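Local coordinates for takeout-like protein 1 (Epiphyas postvittana, PDB 4G0S) that probably binds and carries small hydrophobic ligands, such as fatty acids, in an elongated internal tunnel, at residues N82-F87 with H122-V127. Sequence-based numbering, arbitrary orientation.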
loop_
_atom_site.group_PDB
_atom_site.type_symbol
_atom_site.label_atom_id
_atom_site.label_comp_id
_atom_site.label_asym_id
_atom_site.label_seq_id
_atom_site.Cartn_x
_atom_site.Cartn_y
_atom_site.Cartn_z
ATOM N N ASN A 82 -15.516 11.320 6.205
ATOM C CA ASN A 82 -14.236 10.694 6.407
ATOM C C ASN A 82 -14.470 9.202 6.486
ATOM O O ASN A 82 -15.516 8.768 7.025
ATOM C CB ASN A 82 -13.668 11.140 7.750
ATOM C CG ASN A 82 -12.411 11.958 7.620
ATOM O OD1 ASN A 82 -12.237 12.739 6.674
ATOM N ND2 ASN A 82 -11.530 11.816 8.602
ATOM N N ILE A 83 -13.518 8.434 5.931
ATOM C CA ILE A 83 -13.459 6.971 6.063
ATOM C C ILE A 83 -12.103 6.554 6.643
ATOM O O ILE A 83 -11.042 6.995 6.145
ATOM C CB ILE A 83 -13.697 6.201 4.737
ATOM C CG1 ILE A 83 -15.052 6.504 4.152
ATOM C CG2 ILE A 83 -13.634 4.703 4.999
ATOM C CD1 ILE A 83 -15.061 6.614 2.635
ATOM N N GLU A 84 -12.154 5.748 7.714
ATOM C CA GLU A 84 -10.961 5.098 8.267
ATOM C C GLU A 84 -11.000 3.616 7.894
ATOM O O GLU A 84 -12.041 2.963 8.048
ATOM C CB GLU A 84 -10.863 5.218 9.791
ATOM C CG GLU A 84 -11.033 6.616 10.393
ATOM C CD GLU A 84 -10.450 6.692 11.791
ATOM O OE1 GLU A 84 -9.995 5.652 12.320
ATOM O OE2 GLU A 84 -10.437 7.786 12.383
ATOM N N VAL A 85 -9.858 3.098 7.440
ATOM C CA VAL A 85 -9.695 1.701 7.070
ATOM C C VAL A 85 -8.422 1.104 7.690
ATOM O O VAL A 85 -7.279 1.518 7.357
ATOM C CB VAL A 85 -9.725 1.490 5.528
ATOM C CG1 VAL A 85 -9.566 0.019 5.168
ATOM C CG2 VAL A 85 -11.039 1.983 4.935
ATOM N N ASP A 86 -8.639 0.148 8.607
ATOM C CA ASP A 86 -7.563 -0.650 9.223
ATOM C C ASP A 86 -7.500 -2.066 8.658
ATOM O O ASP A 86 -8.541 -2.740 8.516
ATOM C CB ASP A 86 -7.697 -0.685 10.752
ATOM C CG ASP A 86 -7.337 0.634 11.381
ATOM O OD1 ASP A 86 -6.266 1.190 11.053
ATOM O OD2 ASP A 86 -8.115 1.137 12.187
ATOM N N PHE A 87 -6.287 -2.489 8.310
ATOM C CA PHE A 87 -6.045 -3.818 7.769
ATOM C C PHE A 87 -4.634 -4.279 8.072
ATOM O O PHE A 87 -3.915 -3.584 8.790
ATOM C CB PHE A 87 -6.404 -3.926 6.267
ATOM C CG PHE A 87 -5.521 -3.122 5.325
ATOM C CD1 PHE A 87 -4.575 -3.752 4.529
ATOM C CD2 PHE A 87 -5.709 -1.763 5.161
ATOM C CE1 PHE A 87 -3.796 -3.030 3.620
ATOM C CE2 PHE A 87 -4.925 -1.024 4.261
ATOM C CZ PHE A 87 -3.960 -1.663 3.492
ATOM N N HIS A 122 0.732 -3.654 9.501
ATOM C CA HIS A 122 -0.535 -3.014 9.814
ATOM C C HIS A 122 -0.588 -1.654 9.206
ATOM O O HIS A 122 0.417 -0.936 9.130
ATOM C CB HIS A 122 -0.809 -3.022 11.326
ATOM C CG HIS A 122 -1.301 -4.366 11.831
ATOM N ND1 HIS A 122 -2.549 -4.549 12.356
ATOM C CD2 HIS A 122 -0.697 -5.613 11.826
ATOM C CE1 HIS A 122 -2.716 -5.829 12.672
ATOM N NE2 HIS A 122 -1.582 -6.488 12.357
ATOM N N ILE A 123 -1.770 -1.299 8.723
ATOM C CA ILE A 123 -1.962 -0.050 7.997
ATOM C C ILE A 123 -3.149 0.623 8.607
ATOM O O ILE A 123 -4.163 -0.039 8.982
ATOM C CB ILE A 123 -2.269 -0.277 6.507
ATOM C CG1 ILE A 123 -1.292 -1.276 5.861
ATOM C CG2 ILE A 123 -2.245 1.031 5.728
ATOM C CD1 ILE A 123 0.011 -0.652 5.466
ATOM N N HIS A 124 -3.016 1.937 8.736
ATOM C CA HIS A 124 -4.126 2.779 9.122
ATOM C C HIS A 124 -4.329 3.789 8.045
ATOM O O HIS A 124 -3.507 4.679 7.885
ATOM C CB HIS A 124 -3.868 3.446 10.462
ATOM C CG HIS A 124 -5.057 4.196 10.983
ATOM N ND1 HIS A 124 -6.028 3.596 11.726
ATOM C CD2 HIS A 124 -5.441 5.523 10.816
ATOM C CE1 HIS A 124 -6.979 4.508 12.018
ATOM N NE2 HIS A 124 -6.630 5.683 11.432
ATOM N N LEU A 125 -5.380 3.589 7.239
ATOM C CA LEU A 125 -5.702 4.483 6.126
ATOM C C LEU A 125 -6.923 5.361 6.436
ATOM O O LEU A 125 -7.987 4.850 6.820
ATOM C CB LEU A 125 -5.918 3.699 4.827
ATOM C CG LEU A 125 -6.363 4.513 3.607
ATOM C CD1 LEU A 125 -5.207 5.297 3.008
ATOM C CD2 LEU A 125 -7.004 3.588 2.578
ATOM N N VAL A 126 -6.729 6.689 6.304
ATOM C CA VAL A 126 -7.756 7.682 6.581
ATOM C C VAL A 126 -7.923 8.439 5.291
ATOM O O VAL A 126 -6.911 8.950 4.691
ATOM C CB VAL A 126 -7.351 8.678 7.688
ATOM C CG1 VAL A 126 -8.366 9.836 7.803
ATOM C CG2 VAL A 126 -7.143 7.958 9.014
ATOM N N VAL A 127 -9.183 8.489 4.858
ATOM C CA VAL A 127 -9.598 9.093 3.605
ATOM C C VAL A 127 -10.687 10.081 3.902
ATOM O O VAL A 127 -11.595 9.809 4.702
ATOM C CB VAL A 127 -10.160 8.071 2.585
ATOM C CG1 VAL A 127 -10.546 8.771 1.276
ATOM C CG2 VAL A 127 -9.155 6.967 2.288
#
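V85 and L125 exchange two backbone hydrogen bonds, V85 N to L125 O at 2.6 Å and L125 N to V85 O at 2.8 Å. I83 and V127 repeat the pattern just as closely. At F87 and I123 the ladder slackens: I123 N reaches F87 O at 3.1 Å, while the return bond, F87 N to I123 O, is long and weak at 3.3 Å. On the face carrying E84, D86, H124 and V126, H124 ND1 comes 2.5 Å from D86 OD1, a weak bond bent to 129° whose length is doubtfully short. With CG anti to the H124 backbone N (chi1 -173°), the imidazole leans across toward the neighbouring strand, and D86 OD1 meets its edge. E84 OE1 also lies near the ring plane, 3.2 Å from H124 CE1, with its carboxylate almost perpendicular to the ring. Two acid groups so close would tend to favour a protonated imidazole. A leucine in place of H124 would probably leave D86 without its weak cross-strand donor and E84 without the ring edge it meets. On the buried face, I123 CB sits over one face of the F87 ring, toward its rim, 3.9 Å from the centroid in a CH-pi contact, and V85 and L125 touch more loosely, CB to CB at 4.5 Å. The I123 side chain also approaches a bound myristic acid. This is an antiparallel pairing of strands 82-100 and 113-133, in the long, curled sheet that wraps the ligand tunnel of the takeout/JHBP fold.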